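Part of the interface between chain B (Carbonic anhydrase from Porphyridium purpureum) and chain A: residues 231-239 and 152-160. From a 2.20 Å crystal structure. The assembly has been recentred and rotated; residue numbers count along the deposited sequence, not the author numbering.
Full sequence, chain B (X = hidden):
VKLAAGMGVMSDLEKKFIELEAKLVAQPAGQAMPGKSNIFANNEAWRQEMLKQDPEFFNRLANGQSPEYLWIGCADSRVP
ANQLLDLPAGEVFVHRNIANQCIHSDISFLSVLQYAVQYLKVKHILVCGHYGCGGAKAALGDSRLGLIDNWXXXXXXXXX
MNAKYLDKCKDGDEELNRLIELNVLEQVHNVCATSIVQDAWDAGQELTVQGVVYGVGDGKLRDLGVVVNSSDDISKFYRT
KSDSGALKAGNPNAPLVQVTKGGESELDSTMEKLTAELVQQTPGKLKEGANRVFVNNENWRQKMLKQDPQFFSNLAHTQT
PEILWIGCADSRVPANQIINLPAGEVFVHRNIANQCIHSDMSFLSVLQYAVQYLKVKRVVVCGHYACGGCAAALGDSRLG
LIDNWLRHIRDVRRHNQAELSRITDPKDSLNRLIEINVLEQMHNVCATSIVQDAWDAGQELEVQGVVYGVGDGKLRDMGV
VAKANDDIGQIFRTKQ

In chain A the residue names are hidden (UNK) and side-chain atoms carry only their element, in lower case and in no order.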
# COMPACT_ATOMS: atom_id res chain seq x y z
N SER B 231 16.69 18.13 7.82
CA SER B 231 16.42 16.98 8.67
C SER B 231 14.99 17.05 9.13
O SER B 231 14.46 18.14 9.42
CB SER B 231 17.31 16.95 9.90
OG SER B 231 16.82 16.01 10.84
N ASP B 232 14.34 15.89 9.17
CA ASP B 232 12.97 15.81 9.63
C ASP B 232 12.97 15.20 11.03
O ASP B 232 11.94 14.85 11.57
CB ASP B 232 12.12 14.98 8.66
CG ASP B 232 10.63 15.11 8.94
OD1 ASP B 232 10.23 16.16 9.47
OD2 ASP B 232 9.86 14.18 8.66
N ASP B 233 14.14 15.16 11.64
CA ASP B 233 14.29 14.59 12.97
C ASP B 233 13.66 15.37 14.12
O ASP B 233 13.77 16.59 14.20
CB ASP B 233 15.78 14.42 13.26
CG ASP B 233 16.02 13.83 14.62
OD1 ASP B 233 15.66 12.65 14.78
OD2 ASP B 233 16.52 14.54 15.51
N ILE B 234 12.95 14.65 15.00
CA ILE B 234 12.38 15.27 16.18
C ILE B 234 12.76 14.46 17.41
O ILE B 234 12.35 14.82 18.52
CB ILE B 234 10.84 15.39 16.16
CG1 ILE B 234 10.20 14.01 16.05
CG2 ILE B 234 10.39 16.34 15.08
CD1 ILE B 234 8.73 14.00 16.40
N SER B 235 13.53 13.38 17.25
CA SER B 235 13.94 12.57 18.41
C SER B 235 14.81 13.36 19.39
O SER B 235 14.82 13.07 20.58
CB SER B 235 14.66 11.30 17.98
OG SER B 235 15.70 11.63 17.11
N LYS B 236 15.48 14.40 18.88
CA LYS B 236 16.32 15.29 19.70
C LYS B 236 15.47 16.04 20.75
O LYS B 236 15.99 16.50 21.75
CB LYS B 236 17.03 16.32 18.81
CG LYS B 236 16.08 17.16 17.93
CD LYS B 236 16.83 18.15 17.08
CE LYS B 236 15.91 18.97 16.24
NZ LYS B 236 16.65 19.99 15.42
N PHE B 237 14.17 16.15 20.52
CA PHE B 237 13.28 16.82 21.46
C PHE B 237 12.74 15.83 22.48
O PHE B 237 12.12 16.24 23.45
CB PHE B 237 12.08 17.42 20.74
CG PHE B 237 12.44 18.37 19.64
CD1 PHE B 237 12.01 18.13 18.34
CD2 PHE B 237 13.17 19.52 19.90
CE1 PHE B 237 12.31 19.02 17.32
CE2 PHE B 237 13.47 20.42 18.89
CZ PHE B 237 13.03 20.17 17.59
N TYR B 238 12.94 14.53 22.24
CA TYR B 238 12.40 13.52 23.15
C TYR B 238 13.36 12.52 23.73
O TYR B 238 12.97 11.75 24.59
CB TYR B 238 11.29 12.72 22.49
CG TYR B 238 10.17 13.59 22.06
CD1 TYR B 238 10.11 14.08 20.76
CD2 TYR B 238 9.20 14.02 22.97
CE1 TYR B 238 9.11 14.98 20.37
CE2 TYR B 238 8.18 14.93 22.59
CZ TYR B 238 8.16 15.41 21.29
OH TYR B 238 7.21 16.28 20.78
N ARG B 239 14.58 12.49 23.24
CA ARG B 239 15.53 11.53 23.75
C ARG B 239 16.76 12.23 24.27
O ARG B 239 17.28 13.15 23.64
CB ARG B 239 15.92 10.55 22.64
CG ARG B 239 15.74 9.07 22.98
CD ARG B 239 14.27 8.68 23.12
NE ARG B 239 14.09 7.31 23.58
CZ ARG B 239 13.34 6.41 22.96
NH1 ARG B 239 12.69 6.72 21.86
NH2 ARG B 239 13.22 5.18 23.45
N UNK A 152 5.55 4.91 10.07
CA UNK A 152 5.47 5.83 11.20
C UNK A 152 5.26 7.31 10.86
O UNK A 152 4.91 8.08 11.75
c UNK A 152 5.56 3.87 13.46
c UNK A 152 6.80 4.24 12.68
c UNK A 152 8.01 4.16 13.57
c UNK A 152 6.67 5.66 12.12
N UNK A 153 5.45 7.69 9.59
CA UNK A 153 5.21 9.07 9.17
C UNK A 153 3.75 9.42 9.39
O UNK A 153 3.43 10.58 9.56
n UNK A 153 9.73 9.05 11.13
c UNK A 153 7.76 10.32 8.28
c UNK A 153 9.40 9.77 10.06
n UNK A 153 10.24 10.70 9.60
n UNK A 153 8.23 9.57 9.45
c UNK A 153 7.00 9.41 7.33
c UNK A 153 5.54 9.29 7.69
N UNK A 154 2.85 8.43 9.39
CA UNK A 154 1.44 8.69 9.59
C UNK A 154 1.15 9.14 11.00
O UNK A 154 0.29 9.98 11.23
c UNK A 154 0.59 7.47 9.22
n UNK A 154 -0.18 7.89 6.85
c UNK A 154 0.06 7.45 5.63
c UNK A 154 1.29 6.29 7.02
c UNK A 154 0.59 7.18 7.75
n UNK A 154 0.94 6.48 5.71
N UNK A 155 1.89 8.59 11.95
CA UNK A 155 1.73 8.98 13.35
C UNK A 155 2.25 10.42 13.51
O UNK A 155 1.74 11.20 14.31
c UNK A 155 2.52 8.04 14.25
c UNK A 155 2.51 8.54 15.69
c UNK A 155 1.92 6.64 14.16
c UNK A 155 2.64 5.61 15.00
N UNK A 156 3.26 10.76 12.71
CA UNK A 156 3.86 12.10 12.69
C UNK A 156 2.85 13.11 12.19
O UNK A 156 2.82 14.24 12.62
n UNK A 156 8.41 14.55 12.30
c UNK A 156 6.26 11.48 12.46
c UNK A 156 6.82 12.45 13.45
c UNK A 156 8.97 13.44 12.77
c UNK A 156 5.09 12.11 11.81
n UNK A 156 8.25 12.47 13.32
n UNK A 156 10.26 13.24 12.61
N UNK A 157 1.99 12.68 11.28
CA UNK A 157 0.95 13.56 10.78
C UNK A 157 -0.01 13.84 11.91
O UNK A 157 -0.51 14.93 12.02
c UNK A 157 0.21 12.94 9.61
o UNK A 157 0.52 12.45 7.34
o UNK A 157 2.09 13.61 8.33
c UNK A 157 0.99 13.01 8.34
N UNK A 158 -0.24 12.85 12.78
CA UNK A 158 -1.12 13.05 13.92
C UNK A 158 -0.52 14.09 14.87
O UNK A 158 -1.22 14.98 15.33
c UNK A 158 -1.37 11.73 14.68
c UNK A 158 -1.97 10.71 13.74
c UNK A 158 -2.29 11.95 15.87
N UNK A 159 0.79 14.01 15.12
CA UNK A 159 1.45 14.98 16.01
C UNK A 159 1.38 16.37 15.37
O UNK A 159 1.07 17.35 16.03
c UNK A 159 5.02 15.18 17.62
c UNK A 159 6.60 17.02 17.06
n UNK A 159 5.75 16.05 16.70
c UNK A 159 3.50 15.34 17.49
n UNK A 159 7.12 17.78 16.12
n UNK A 159 6.88 17.28 18.33
c UNK A 159 2.91 14.60 16.28
N UNK A 160 1.58 16.41 14.05
CA UNK A 160 1.54 17.65 13.28
C UNK A 160 0.17 18.32 13.34
O UNK A 160 0.06 19.49 13.70
n UNK A 160 0.70 19.64 6.69
c UNK A 160 2.54 18.17 9.53
n UNK A 160 1.60 18.42 8.43
n UNK A 160 2.54 20.43 7.80
c UNK A 160 1.95 17.36 11.83
c UNK A 160 1.62 19.49 7.63
c UNK A 160 1.96 18.55 10.89
O HOH W 1 12.57 11.68 11.11

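Position 152 carries four carbons, forked at the second, and no atom of this B stretch lies within reach. That is A:Leu152, buried within its own surroundings, as suits a purely aliphatic side chain.

At position 153 three carbons lead to a nitrogen and then to a carbon bearing two more nitrogens. The CA-to-CB bond points sideways, but the long chain brings its end nearer to the B stretch, where a terminal nitrogen lies 3.6 Å from OD2 of B:Asp232. This is A:Arg153, and the pair, NH1 with OD2, is a long salt bridge. NH1 also donates to water 1 (2.9 Å from NH1 to the water oxygen), and this water donates a weak hydrogen bond to the backbone O of B:Asp232.

Position 154 has one carbon followed by a five-membered ring of three carbons and two nitrogens, out of reach of the B stretch. The ring marks A:His154, whose NE2 is hydrogen-bonded elsewhere in the structure.

Position 155 shows four carbons, forked at the first, with one arm two carbons long, and it too leaves the B stretch untouched. This is A:Ile155, apolar in a buried site.

Position 156 repeats the pattern of 153, but its CA-to-CB bond points toward the B stretch, and a terminal nitrogen lies 2.5 Å from O of B:Asp232. This is A:Arg156. Its NH2 donates that short, nearly straight hydrogen bond in the plane where guanidinium N-H bonds point. NH1 forms a long salt bridge with OD1 of the same aspartate (3.7 Å), while CD1 of B:Ile234 packs over one guanidinium face, 3.5 Å from NE.

Position 157 has two carbons, the second carrying two oxygens, and does not touch the B stretch: A:Asp157, charged and partly exposed, where water can solvate it. Position 158 is one carbon bearing two others, out of the stretch's reach: A:Val158, small and apolar in a buried site.

Position 159 again has the pattern of 153; its CA-to-CB bond points toward the B stretch, and a terminal nitrogen lies 2.7 Å from OH of B:Tyr238. In A:Arg159, NH1 donates this weak hydrogen bond near the plane of both groups, and CD1 of B:Ile234 lies over a guanidinium face, 3.6 Å from NE. Position 160 has the same atoms but does not reach the stretch: A:Arg160, its charge exposed to solvent.

The contact thus rests on three arginines of one helix. Their length spans the gap: the CA atoms of B:Ile234 and A:Arg156, the nearest pair, are still 9.7 Å apart. B:Asp232 supplies charge and a carbonyl, B:Tyr238 a hydroxyl, and B:Ile234 an apolar surface for two flat guanidinium faces whose edges stay free for polar partners.

Chain A (152-160) LRHIRDVRR
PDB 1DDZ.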